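Local coordinates for protein polyketide synthase PksL (Bacillus subtilis, PDB 5E1V) that probably dehydrates beta-hydroxyacyl chains carried on an acyl carrier protein, as the monomeric dehydratase domain of a split module in the trans-AT bacillaene polyketide synthase, at residues V22-N27 / E211-L216; Y250-F255 / E265-T270; Q67-V72 / E93-K98; T6-L11 / V72-C77. One frame throughout, in Å; residues are numbered along the deposited sequence.

Contact 1 of 4, residues V22-N27 / E211-L216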
# COMPACT_ATOMS: atom_id res chain seq x y z
N VAL A 22 -13.96 -1.84 1.27
CA VAL A 22 -15.15 -1.32 0.56
C VAL A 22 -15.06 0.18 0.54
O VAL A 22 -14.92 0.81 1.58
CB VAL A 22 -16.47 -1.72 1.27
CG1 VAL A 22 -17.69 -1.19 0.51
CG2 VAL A 22 -16.60 -3.24 1.39
N VAL A 23 -15.21 0.75 -0.64
CA VAL A 23 -15.09 2.19 -0.87
C VAL A 23 -16.32 2.75 -1.62
O VAL A 23 -16.60 2.41 -2.78
CB VAL A 23 -13.85 2.49 -1.76
CG1 VAL A 23 -13.73 3.96 -2.15
CG2 VAL A 23 -12.55 1.96 -1.12
N TYR A 24 -17.06 3.63 -0.96
CA TYR A 24 -18.37 4.12 -1.48
C TYR A 24 -19.22 2.92 -1.94
O TYR A 24 -19.67 2.86 -3.07
CB TYR A 24 -18.16 5.14 -2.60
CG TYR A 24 -17.55 6.41 -2.14
CD1 TYR A 24 -18.12 7.15 -1.12
CD2 TYR A 24 -16.40 6.89 -2.71
CE1 TYR A 24 -17.55 8.32 -0.68
CE2 TYR A 24 -15.84 8.08 -2.29
CZ TYR A 24 -16.43 8.80 -1.26
OH TYR A 24 -15.85 9.98 -0.80
N GLY A 25 -19.37 1.97 -1.03
CA GLY A 25 -19.97 0.68 -1.25
C GLY A 25 -19.48 -0.28 -2.34
O GLY A 25 -20.14 -1.27 -2.61
N GLN A 26 -18.32 -0.07 -2.94
CA GLN A 26 -17.80 -1.05 -3.92
C GLN A 26 -16.56 -1.76 -3.37
O GLN A 26 -15.74 -1.12 -2.71
CB GLN A 26 -17.40 -0.33 -5.22
CG GLN A 26 -18.45 0.68 -5.64
CD GLN A 26 -18.30 1.14 -7.09
OE1 GLN A 26 -18.51 2.33 -7.39
NE2 GLN A 26 -17.96 0.22 -7.99
N ASN A 27 -16.42 -3.06 -3.62
CA ASN A 27 -15.21 -3.78 -3.15
C ASN A 27 -14.03 -3.35 -4.04
O ASN A 27 -14.14 -3.43 -5.26
CB ASN A 27 -15.47 -5.31 -3.24
CG ASN A 27 -16.47 -5.76 -2.22
OD1 ASN A 27 -16.13 -6.04 -1.06
ND2 ASN A 27 -17.70 -5.69 -2.58
N GLU A 211 -12.56 18.29 4.92
CA GLU A 211 -13.05 17.66 3.69
C GLU A 211 -13.44 16.23 4.03
O GLU A 211 -12.65 15.55 4.70
CB GLU A 211 -11.93 17.73 2.63
CG GLU A 211 -12.13 16.87 1.39
CD GLU A 211 -13.40 17.23 0.67
OE1 GLU A 211 -13.38 18.26 -0.04
OE2 GLU A 211 -14.43 16.51 0.83
N GLN A 212 -14.63 15.75 3.61
CA GLN A 212 -14.98 14.34 3.88
C GLN A 212 -14.89 13.36 2.67
O GLN A 212 -15.07 12.17 2.88
CB GLN A 212 -16.38 14.16 4.54
CG GLN A 212 -16.69 14.96 5.79
CD GLN A 212 -16.10 14.40 7.10
OE1 GLN A 212 -16.53 13.36 7.61
NE2 GLN A 212 -15.16 15.14 7.70
N ARG A 213 -14.66 13.84 1.44
CA ARG A 213 -14.50 12.95 0.28
C ARG A 213 -13.18 12.24 0.44
O ARG A 213 -12.21 12.88 0.83
CB ARG A 213 -14.39 13.68 -1.05
CG ARG A 213 -15.66 13.80 -1.86
CD ARG A 213 -16.38 15.06 -1.52
NE ARG A 213 -15.53 16.26 -1.52
CZ ARG A 213 -15.42 17.16 -2.49
NH1 ARG A 213 -16.13 17.07 -3.61
NH2 ARG A 213 -14.60 18.20 -2.34
N LEU A 214 -13.13 10.96 0.11
CA LEU A 214 -11.91 10.18 0.26
C LEU A 214 -10.83 10.56 -0.73
O LEU A 214 -11.13 11.03 -1.84
CB LEU A 214 -12.26 8.69 0.09
CG LEU A 214 -13.30 8.12 1.05
CD1 LEU A 214 -13.73 6.72 0.63
CD2 LEU A 214 -12.78 8.12 2.48
N TYR A 215 -9.57 10.31 -0.38
CA TYR A 215 -8.48 10.45 -1.33
C TYR A 215 -7.92 9.03 -1.60
O TYR A 215 -7.42 8.43 -0.67
CB TYR A 215 -7.32 11.28 -0.76
CG TYR A 215 -7.68 12.69 -0.41
CD1 TYR A 215 -7.28 13.76 -1.23
CD2 TYR A 215 -8.41 12.97 0.74
CE1 TYR A 215 -7.62 15.07 -0.93
CE2 TYR A 215 -8.76 14.27 1.06
CZ TYR A 215 -8.36 15.31 0.22
OH TYR A 215 -8.69 16.62 0.54
N LEU A 216 -7.96 8.58 -2.85
CA LEU A 216 -7.47 7.23 -3.23
C LEU A 216 -6.08 7.32 -3.82
O LEU A 216 -5.68 8.38 -4.35
CB LEU A 216 -8.41 6.62 -4.24
CG LEU A 216 -9.80 6.29 -3.64
CD1 LEU A 216 -10.64 5.65 -4.73
CD2 LEU A 216 -9.77 5.42 -2.38
O HOH W 1 -16.39 10.22 2.15

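Contact 2 of 4, residues Y250-F255 / E265-T270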
# COMPACT_ATOMS: atom_id res chain seq x y z
N TYR A 250 0.08 14.27 -0.40
CA TYR A 250 1.38 13.65 -0.54
C TYR A 250 1.88 13.33 0.83
O TYR A 250 1.70 14.11 1.77
CB TYR A 250 2.41 14.62 -1.17
CG TYR A 250 2.03 15.26 -2.50
CD1 TYR A 250 1.13 16.33 -2.55
CD2 TYR A 250 2.61 14.85 -3.69
CE1 TYR A 250 0.78 16.92 -3.75
CE2 TYR A 250 2.29 15.45 -4.90
CZ TYR A 250 1.37 16.50 -4.90
OH TYR A 250 1.06 17.10 -6.06
N VAL A 251 2.49 12.15 1.00
CA VAL A 251 3.09 11.77 2.24
C VAL A 251 4.28 10.85 1.92
O VAL A 251 4.35 10.31 0.83
CB VAL A 251 2.15 10.96 3.14
CG1 VAL A 251 0.95 11.80 3.52
CG2 VAL A 251 1.64 9.72 2.40
N THR A 252 5.18 10.67 2.86
CA THR A 252 6.31 9.78 2.69
C THR A 252 6.22 8.84 3.89
O THR A 252 6.17 9.27 5.04
CB THR A 252 7.69 10.48 2.53
OG1 THR A 252 7.87 10.97 1.19
CG2 THR A 252 8.81 9.43 2.74
N LEU A 253 6.16 7.52 3.61
CA LEU A 253 6.00 6.51 4.64
C LEU A 253 7.33 5.82 4.92
O LEU A 253 7.95 5.30 4.01
CB LEU A 253 4.92 5.43 4.20
CG LEU A 253 3.49 5.85 3.87
CD1 LEU A 253 2.58 4.66 3.42
CD2 LEU A 253 2.85 6.70 4.99
N GLU A 254 7.78 5.79 6.19
CA GLU A 254 9.08 5.20 6.49
C GLU A 254 8.85 3.97 7.34
O GLU A 254 8.24 4.09 8.37
CB GLU A 254 9.98 6.21 7.23
CG GLU A 254 10.21 7.45 6.39
CD GLU A 254 11.04 8.45 7.15
OE1 GLU A 254 12.30 8.27 7.20
OE2 GLU A 254 10.39 9.36 7.72
N PHE A 255 9.30 2.81 6.90
CA PHE A 255 9.05 1.58 7.61
C PHE A 255 10.22 1.10 8.45
O PHE A 255 11.32 0.94 7.97
CB PHE A 255 8.52 0.51 6.69
CG PHE A 255 7.33 0.95 5.90
CD1 PHE A 255 7.50 1.60 4.66
CD2 PHE A 255 6.06 0.69 6.32
CE1 PHE A 255 6.42 1.98 3.90
CE2 PHE A 255 4.98 1.12 5.57
CZ PHE A 255 5.15 1.72 4.36
N GLU A 265 10.98 2.38 2.54
CA GLU A 265 10.37 3.68 2.42
C GLU A 265 9.55 3.79 1.17
O GLU A 265 10.02 3.47 0.09
CB GLU A 265 11.43 4.79 2.37
CG GLU A 265 10.86 6.21 2.29
CD GLU A 265 11.96 7.26 2.44
OE1 GLU A 265 12.26 7.65 3.57
OE2 GLU A 265 12.57 7.63 1.45
N LEU A 266 8.32 4.31 1.33
CA LEU A 266 7.49 4.72 0.18
C LEU A 266 7.56 6.20 0.04
O LEU A 266 6.92 6.92 0.83
CB LEU A 266 6.01 4.31 0.36
CG LEU A 266 5.08 4.37 -0.83
CD1 LEU A 266 5.44 3.47 -1.97
CD2 LEU A 266 3.70 4.03 -0.43
N LYS A 267 8.30 6.66 -0.95
CA LYS A 267 8.46 8.15 -1.08
C LYS A 267 7.40 8.83 -1.94
O LYS A 267 7.08 8.38 -3.04
CB LYS A 267 9.89 8.41 -1.59
CG LYS A 267 10.33 9.87 -1.74
CD LYS A 267 11.87 9.88 -1.92
CE LYS A 267 12.42 11.28 -2.24
NZ LYS A 267 11.76 12.30 -1.39
N ASN A 268 6.82 9.94 -1.44
CA ASN A 268 5.76 10.70 -2.14
C ASN A 268 4.60 9.83 -2.62
O ASN A 268 4.26 9.77 -3.77
CB ASN A 268 6.34 11.57 -3.22
CG ASN A 268 6.89 12.87 -2.63
OD1 ASN A 268 6.16 13.56 -1.92
ND2 ASN A 268 8.15 13.16 -2.87
N PHE A 269 4.05 9.12 -1.66
CA PHE A 269 2.74 8.47 -1.82
C PHE A 269 1.70 9.59 -2.00
O PHE A 269 1.36 10.32 -1.04
CB PHE A 269 2.46 7.58 -0.65
CG PHE A 269 1.05 7.07 -0.58
CD1 PHE A 269 0.31 6.90 -1.69
CD2 PHE A 269 0.49 6.74 0.64
CE1 PHE A 269 -0.98 6.44 -1.63
CE2 PHE A 269 -0.83 6.32 0.72
CZ PHE A 269 -1.56 6.16 -0.44
N THR A 270 1.22 9.69 -3.24
CA THR A 270 0.25 10.71 -3.71
C THR A 270 -1.12 10.05 -3.92
O THR A 270 -1.26 9.04 -4.68
CB THR A 270 0.63 11.30 -5.08
OG1 THR A 270 2.04 11.66 -5.11
CG2 THR A 270 -0.25 12.52 -5.38

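Contact 3 of 4, residues Q67-V72 / E93-K98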
# COMPACT_ATOMS: atom_id res chain seq x y z
N GLN A 67 -20.21 -8.77 -6.82
CA GLN A 67 -20.93 -10.01 -6.89
C GLN A 67 -19.90 -11.10 -7.21
O GLN A 67 -18.87 -11.18 -6.50
CB GLN A 67 -22.06 -9.91 -7.93
CG GLN A 67 -23.15 -8.88 -7.66
CD GLN A 67 -24.11 -8.82 -8.86
OE1 GLN A 67 -23.68 -8.86 -10.03
NE2 GLN A 67 -25.39 -8.80 -8.60
N ASP A 68 -20.15 -11.85 -8.27
CA ASP A 68 -19.29 -12.95 -8.72
C ASP A 68 -18.37 -12.57 -9.86
O ASP A 68 -17.78 -13.46 -10.46
CB ASP A 68 -20.09 -14.20 -9.15
CG ASP A 68 -21.12 -13.94 -10.25
OD1 ASP A 68 -21.56 -12.84 -10.41
OD2 ASP A 68 -21.56 -14.89 -10.91
N ALA A 69 -18.25 -11.28 -10.18
CA ALA A 69 -17.44 -10.84 -11.35
C ALA A 69 -15.95 -11.10 -11.02
O ALA A 69 -15.53 -11.06 -9.85
CB ALA A 69 -17.67 -9.37 -11.64
N VAL A 70 -15.17 -11.50 -12.02
CA VAL A 70 -13.72 -11.80 -11.78
C VAL A 70 -12.95 -10.84 -12.65
O VAL A 70 -13.36 -10.68 -13.81
CB VAL A 70 -13.34 -13.23 -12.22
CG1 VAL A 70 -11.83 -13.44 -12.14
CG2 VAL A 70 -14.04 -14.29 -11.39
N ILE A 71 -11.89 -10.19 -12.15
CA ILE A 71 -11.04 -9.41 -12.99
C ILE A 71 -9.75 -10.23 -13.22
O ILE A 71 -9.00 -10.57 -12.31
CB ILE A 71 -10.72 -7.98 -12.45
CG1 ILE A 71 -11.88 -6.96 -12.65
CG2 ILE A 71 -9.48 -7.40 -13.17
CD1 ILE A 71 -13.26 -7.42 -12.30
N VAL A 72 -9.50 -10.55 -14.48
CA VAL A 72 -8.33 -11.31 -14.83
C VAL A 72 -7.27 -10.28 -15.18
O VAL A 72 -7.38 -9.62 -16.21
CB VAL A 72 -8.62 -12.25 -15.97
CG1 VAL A 72 -7.34 -12.99 -16.34
CG2 VAL A 72 -9.77 -13.21 -15.58
N GLU A 93 -12.76 -8.00 -17.23
CA GLU A 93 -13.77 -8.53 -16.34
C GLU A 93 -14.60 -9.68 -16.93
O GLU A 93 -15.20 -9.53 -17.98
CB GLU A 93 -14.69 -7.40 -15.90
CG GLU A 93 -15.74 -7.91 -14.89
CD GLU A 93 -17.12 -7.30 -15.04
OE1 GLU A 93 -17.81 -7.62 -16.02
OE2 GLU A 93 -17.57 -6.57 -14.13
N LYS A 94 -14.65 -10.82 -16.24
CA LYS A 94 -15.34 -12.01 -16.70
C LYS A 94 -16.50 -12.22 -15.78
O LYS A 94 -16.41 -12.14 -14.55
CB LYS A 94 -14.42 -13.23 -16.72
CG LYS A 94 -13.46 -13.24 -17.90
CD LYS A 94 -12.63 -14.52 -17.98
CE LYS A 94 -11.39 -14.31 -18.84
NZ LYS A 94 -10.55 -15.54 -18.93
N ARG A 95 -17.65 -12.44 -16.38
CA ARG A 95 -18.81 -12.66 -15.57
C ARG A 95 -19.82 -13.42 -16.38
O ARG A 95 -19.57 -13.84 -17.52
CB ARG A 95 -19.39 -11.33 -15.12
CG ARG A 95 -20.06 -11.36 -13.75
CD ARG A 95 -21.29 -10.48 -13.75
NE ARG A 95 -20.91 -9.07 -13.78
CZ ARG A 95 -21.10 -8.19 -12.79
NH1 ARG A 95 -20.70 -6.92 -12.92
NH2 ARG A 95 -21.69 -8.57 -11.68
N ASP A 96 -20.97 -13.58 -15.75
CA ASP A 96 -22.18 -14.10 -16.36
C ASP A 96 -23.20 -13.90 -15.22
O ASP A 96 -23.12 -14.65 -14.25
CB ASP A 96 -21.99 -15.59 -16.68
CG ASP A 96 -21.28 -15.84 -18.05
OD1 ASP A 96 -20.28 -16.58 -18.06
OD2 ASP A 96 -21.67 -15.28 -19.10
N GLY A 97 -24.05 -12.85 -15.20
CA GLY A 97 -24.02 -11.63 -16.06
C GLY A 97 -23.66 -11.68 -17.54
O GLY A 97 -24.05 -12.60 -18.26
N LYS A 98 -22.93 -10.65 -18.01
CA LYS A 98 -22.49 -10.54 -19.42
C LYS A 98 -21.02 -10.89 -19.49
O LYS A 98 -20.24 -10.41 -18.66
CB LYS A 98 -22.71 -9.12 -19.95

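Contact 4 of 4, residues T6-L11 / V72-C77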
# COMPACT_ATOMS: atom_id res chain seq x y z
N THR A 6 5.56 -12.32 -17.21
CA THR A 6 4.10 -12.06 -17.12
C THR A 6 3.49 -12.87 -15.98
O THR A 6 3.94 -13.97 -15.66
CB THR A 6 3.37 -12.38 -18.41
OG1 THR A 6 3.15 -13.79 -18.45
CG2 THR A 6 4.14 -11.94 -19.71
N LYS A 7 2.43 -12.34 -15.37
CA LYS A 7 1.79 -13.02 -14.28
C LYS A 7 0.34 -12.62 -14.48
O LYS A 7 0.05 -11.46 -14.80
CB LYS A 7 2.30 -12.52 -12.93
CG LYS A 7 1.67 -13.09 -11.68
CD LYS A 7 1.89 -14.57 -11.43
CE LYS A 7 1.53 -14.88 -9.97
NZ LYS A 7 1.87 -16.30 -9.69
N GLN A 8 -0.52 -13.62 -14.42
CA GLN A 8 -1.96 -13.44 -14.47
C GLN A 8 -2.57 -13.71 -13.10
O GLN A 8 -2.32 -14.81 -12.49
CB GLN A 8 -2.54 -14.39 -15.54
CG GLN A 8 -4.03 -14.21 -15.69
CD GLN A 8 -4.63 -15.07 -16.79
OE1 GLN A 8 -5.14 -16.14 -16.50
NE2 GLN A 8 -4.59 -14.60 -18.04
N LEU A 9 -3.33 -12.73 -12.58
CA LEU A 9 -3.96 -12.81 -11.27
C LEU A 9 -5.48 -12.85 -11.49
O LEU A 9 -5.97 -12.17 -12.39
CB LEU A 9 -3.61 -11.58 -10.41
CG LEU A 9 -2.16 -11.34 -10.00
CD1 LEU A 9 -2.08 -10.28 -8.88
CD2 LEU A 9 -1.49 -12.60 -9.49
N THR A 10 -6.20 -13.65 -10.71
CA THR A 10 -7.67 -13.63 -10.79
C THR A 10 -8.21 -12.97 -9.54
O THR A 10 -8.08 -13.46 -8.43
CB THR A 10 -8.29 -15.00 -11.06
OG1 THR A 10 -8.10 -15.82 -9.91
CG2 THR A 10 -7.62 -15.62 -12.26
N LEU A 11 -8.78 -11.80 -9.73
CA LEU A 11 -9.14 -10.95 -8.60
C LEU A 11 -10.67 -10.87 -8.54
O LEU A 11 -11.32 -10.56 -9.57
CB LEU A 11 -8.55 -9.59 -8.79
CG LEU A 11 -7.01 -9.65 -8.78
CD1 LEU A 11 -6.47 -8.28 -9.17
CD2 LEU A 11 -6.52 -10.04 -7.43
N VAL A 72 -9.50 -10.55 -14.48
CA VAL A 72 -8.33 -11.31 -14.83
C VAL A 72 -7.27 -10.28 -15.18
O VAL A 72 -7.38 -9.62 -16.21
CB VAL A 72 -8.62 -12.25 -15.97
CG1 VAL A 72 -7.34 -12.99 -16.34
CG2 VAL A 72 -9.77 -13.21 -15.58
N LEU A 73 -6.30 -10.11 -14.29
CA LEU A 73 -5.31 -9.05 -14.37
C LEU A 73 -3.99 -9.61 -14.90
O LEU A 73 -3.35 -10.45 -14.28
CB LEU A 73 -5.13 -8.34 -13.00
CG LEU A 73 -4.29 -7.02 -12.93
CD1 LEU A 73 -4.99 -5.87 -13.62
CD2 LEU A 73 -3.98 -6.56 -11.49
N ASN A 74 -3.59 -9.11 -16.06
CA ASN A 74 -2.39 -9.52 -16.72
C ASN A 74 -1.34 -8.51 -16.37
O ASN A 74 -1.54 -7.30 -16.65
CB ASN A 74 -2.68 -9.57 -18.22
CG ASN A 74 -3.09 -10.94 -18.66
OD1 ASN A 74 -3.19 -11.87 -17.86
ND2 ASN A 74 -3.25 -11.11 -19.96
N ILE A 75 -0.28 -8.95 -15.67
CA ILE A 75 0.86 -8.07 -15.33
C ILE A 75 2.03 -8.45 -16.23
O ILE A 75 2.49 -9.58 -16.19
CB ILE A 75 1.20 -8.10 -13.85
CG1 ILE A 75 -0.04 -7.72 -13.05
CG2 ILE A 75 2.28 -7.10 -13.46
CD1 ILE A 75 0.01 -8.25 -11.68
N GLN A 76 2.46 -7.52 -17.10
CA GLN A 76 3.68 -7.76 -17.92
C GLN A 76 4.80 -6.80 -17.47
O GLN A 76 4.57 -5.57 -17.32
CB GLN A 76 3.38 -7.52 -19.36
CG GLN A 76 2.21 -8.33 -19.87
CD GLN A 76 2.18 -8.38 -21.39
OE1 GLN A 76 3.20 -8.15 -22.06
NE2 GLN A 76 1.03 -8.68 -21.93
N CYS A 77 6.00 -7.37 -17.29
CA CYS A 77 7.21 -6.66 -16.90
C CYS A 77 8.16 -6.91 -18.08
O CYS A 77 8.43 -8.05 -18.44
CB CYS A 77 7.78 -7.20 -15.61
SG CYS A 77 6.44 -7.55 -14.43

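Contact 1 of 4, residues V22-N27 / E211-L216
Two apolar bumps and one aromatic tip join the tight turn of residues 22-27 to residues 211-216, a loop that runs into strand 215-225, and just 211 Å² is buried between them. The main bump is Leu214. Its CD1 methyl stands over one face of the Tyr24 ring, offset toward the rim, 4.1 Å from the ring centroid and 22° off the ring normal, which meets the geometry of a CH-pi contact. The same Leu214 CD1 also lies 3.9 Å from Val23 CG1, so this methyl fills the notch between the valine and the tyrosine ring. Val23 CG1 is set anti to the backbone N (chi1 175°) and also reaches Leu216 CD2 at 4.2 Å.

Tyr24 and Leu214 approach tip to tip, which brings the phenol oxygen onto the opposite backbone. Leu214 N donates to Tyr24 OH at 3.0 Å, nearly straight at 166°. A water also sits there, accepting from Tyr24 OH at 3.0 Å and donating to the carbonyl O of Gln212, so the hydroxyl works as both acceptor and donor. Behind it, Arg213 grips Glu211 side-on: its NH2 meets Glu211 OE1 at 2.6 Å, while NE and the backbone N of Arg213 both bond OE2, so Glu211 OE2 accepts two bonds and the loop just before Leu214 is tied to itself.

Leu150 of strand 150-152 packs on both Val23 and Leu214. The backbone bonds Val23 N to Gln26 O and Gln26 N to Val23 O flank a type I' beta turn from Val23 to Gln26, the tight turn typical of a two-residue beta hairpin, here docked beside the start of strand 215-225.

Contact 2 of 4, residues Y250-F255 / E265-T270
Backbone hydrogen bonds set the register of the two antiparallel strands. Leu253 and Leu266 form a well-made hydrogen-bonded pair, each N bonding the other's O at 2.9 Å with the donors in the carbonyl planes. Val251 and Phe269 are joined less evenly: Val251 N reaches Phe269 O at 3.0 Å from above the carbonyl plane, and the return bond from Phe269 N is weak, at 124°. Between these pairs the register slips by one residue.

The one polar side-chain bond across the strands falls at that slip. Asn268 N, displaced by the extra residue, donates to Thr252 OG1 at 3.0 Å and an almost straight 176°; chi1 of -80° holds this oxygen beside its own backbone N.

Apolar contacts occupy the face of Val251, Leu253, Leu266 and Phe269. Val251 CG2, in the crowded position, touches Phe269 CD2 at 3.6 Å, and Leu253 CD1 meets both Phe269 CD2 and Leu266 CD2.

On the other face, Thr270 CG2 stands over the Tyr250 ring, 4.2 Å from its centroid. The Glu254 and Glu265 side chains run side by side, their carboxylates far from parallel, OE1 to OE1 3.7 Å. Lys262 forms salt bridges to both, and Glu254 has further ones to Lys238 and Arg236; these cations probably offset the repulsion.

The slip is a classic beta bulge in an antiparallel hairpin, and helix 190-203 packed on the apolar face is typical of the hotdog fold.

Contact 3 of 4, residues Q67-V72 / E93-K98
The carbonyl O of Val70 takes one hydrogen bond and one weaker CH contact: Lys94 N donates to it at 2.8 Å and 173°, nearly along the C=O axis, while Glu93 CA lies 3.3 Å from the same oxygen. The reciprocal bond from Val70 N to Lys94 O, 2.9 Å, completes a hydrogen-bonded antiparallel pair. Next to it, Ile71 and Glu93 form a non-hydrogen-bonded pair in which Ile71 CD1 packs on the aliphatic Glu93 CG at 3.6 Å.

Where the strands end, Arg95 folds back, its chain bent at chi2 and chi3. Ala69 CB lies over the centre of one guanidinium face, 3.8 Å above the plane. Arg95 NH1 forms salt bridges with Glu93 OE2, at a long 3.4 Å, and with Glu66. Gln67 OE1 comes to 2.6 Å from Arg95 NH2 near the guanidinium plane, but the angle is too poor for a hydrogen bond. On the face of Val70 and Lys94, Val72 CG2 rests on the extended Lys94 chain at CE, 3.8 Å.

The chemistry implies a firm backbone pairing that gives way to a charged, partly exposed end, where Glu93 and Glu66 probably balance the charge of Arg95 and the methyl of Ala69 leaves the guanidinium edge for polar partners.

Contact 4 of 4, residues T6-L11 / V72-C77
Four backbone hydrogen bonds make the first shell. Lys7 and Ile75 exchange one pair, with Ile75 N to Lys7 O the shorter at 2.7 Å and nearly along the C=O axis. Leu9 and Leu73 exchange the other, both bonds 2.8 Å and both close to straight. The non-hydrogen-bonded pairs Thr6 with Gln76, Gln8 with Asn74 and Thr10 with Val72 alternate with them, and the regular spacing shows an unbroken antiparallel register.

Side chains on the face of Gln8 and Asn74 add a further bond. Gln8 NE2 donates to Asn74 OD1 at 3.1 Å, on a lone pair of the oxygen and exactly in the plane of the Gln8 amide. The two amides lie side by side, only 13° from coplanar. Gln8 is placed for this by an extended chain with CG anti to the backbone N (chi1 -178°), and Val72 CG1 presses on its CD at 3.4 Å, crossing obliquely, which probably limits the amide's swing toward Val72.

The opposite face is aliphatic. Leu9 CD1 meets Ile75 CD1 at 4.0 Å, while Leu11 CD1 reaches back along the strand to Leu73 CD2 at 3.8 Å. These last two side chains cross obliquely, Leu73 with CG anti to its backbone N and Leu11 with CG beside its own.

Farther out, Ile37 and Ile41 of helix 34-44 press on this aliphatic layer, and Leu63 touches Leu11 and Leu73. A helix laid on the apolar face of an antiparallel sheet, here with strand 4-11 outermost, is typical of the hotdog fold.

Overall arrangement
From the N terminus, strand 4-11 enters contact 4, which closes when the chain returns as strand 70-81. Within that span lie residues 22-27, the first half of contact 1, so contacts 1 and 4 cross. Strand 70-81 then turns into 84-94 and closes contact 3, which crosses contact 4, shares Val72 with it and is nested in the long loop of contact 1. That loop closes at residues 211-216, bringing the early hairpin to the start of strand 215-225 and so tying the N-terminal hotdog region to the C-terminal one. Contact 2 follows in series as a local hairpin, its centre about 34 Å from that of contact 3, on opposite sides of the chain's centre.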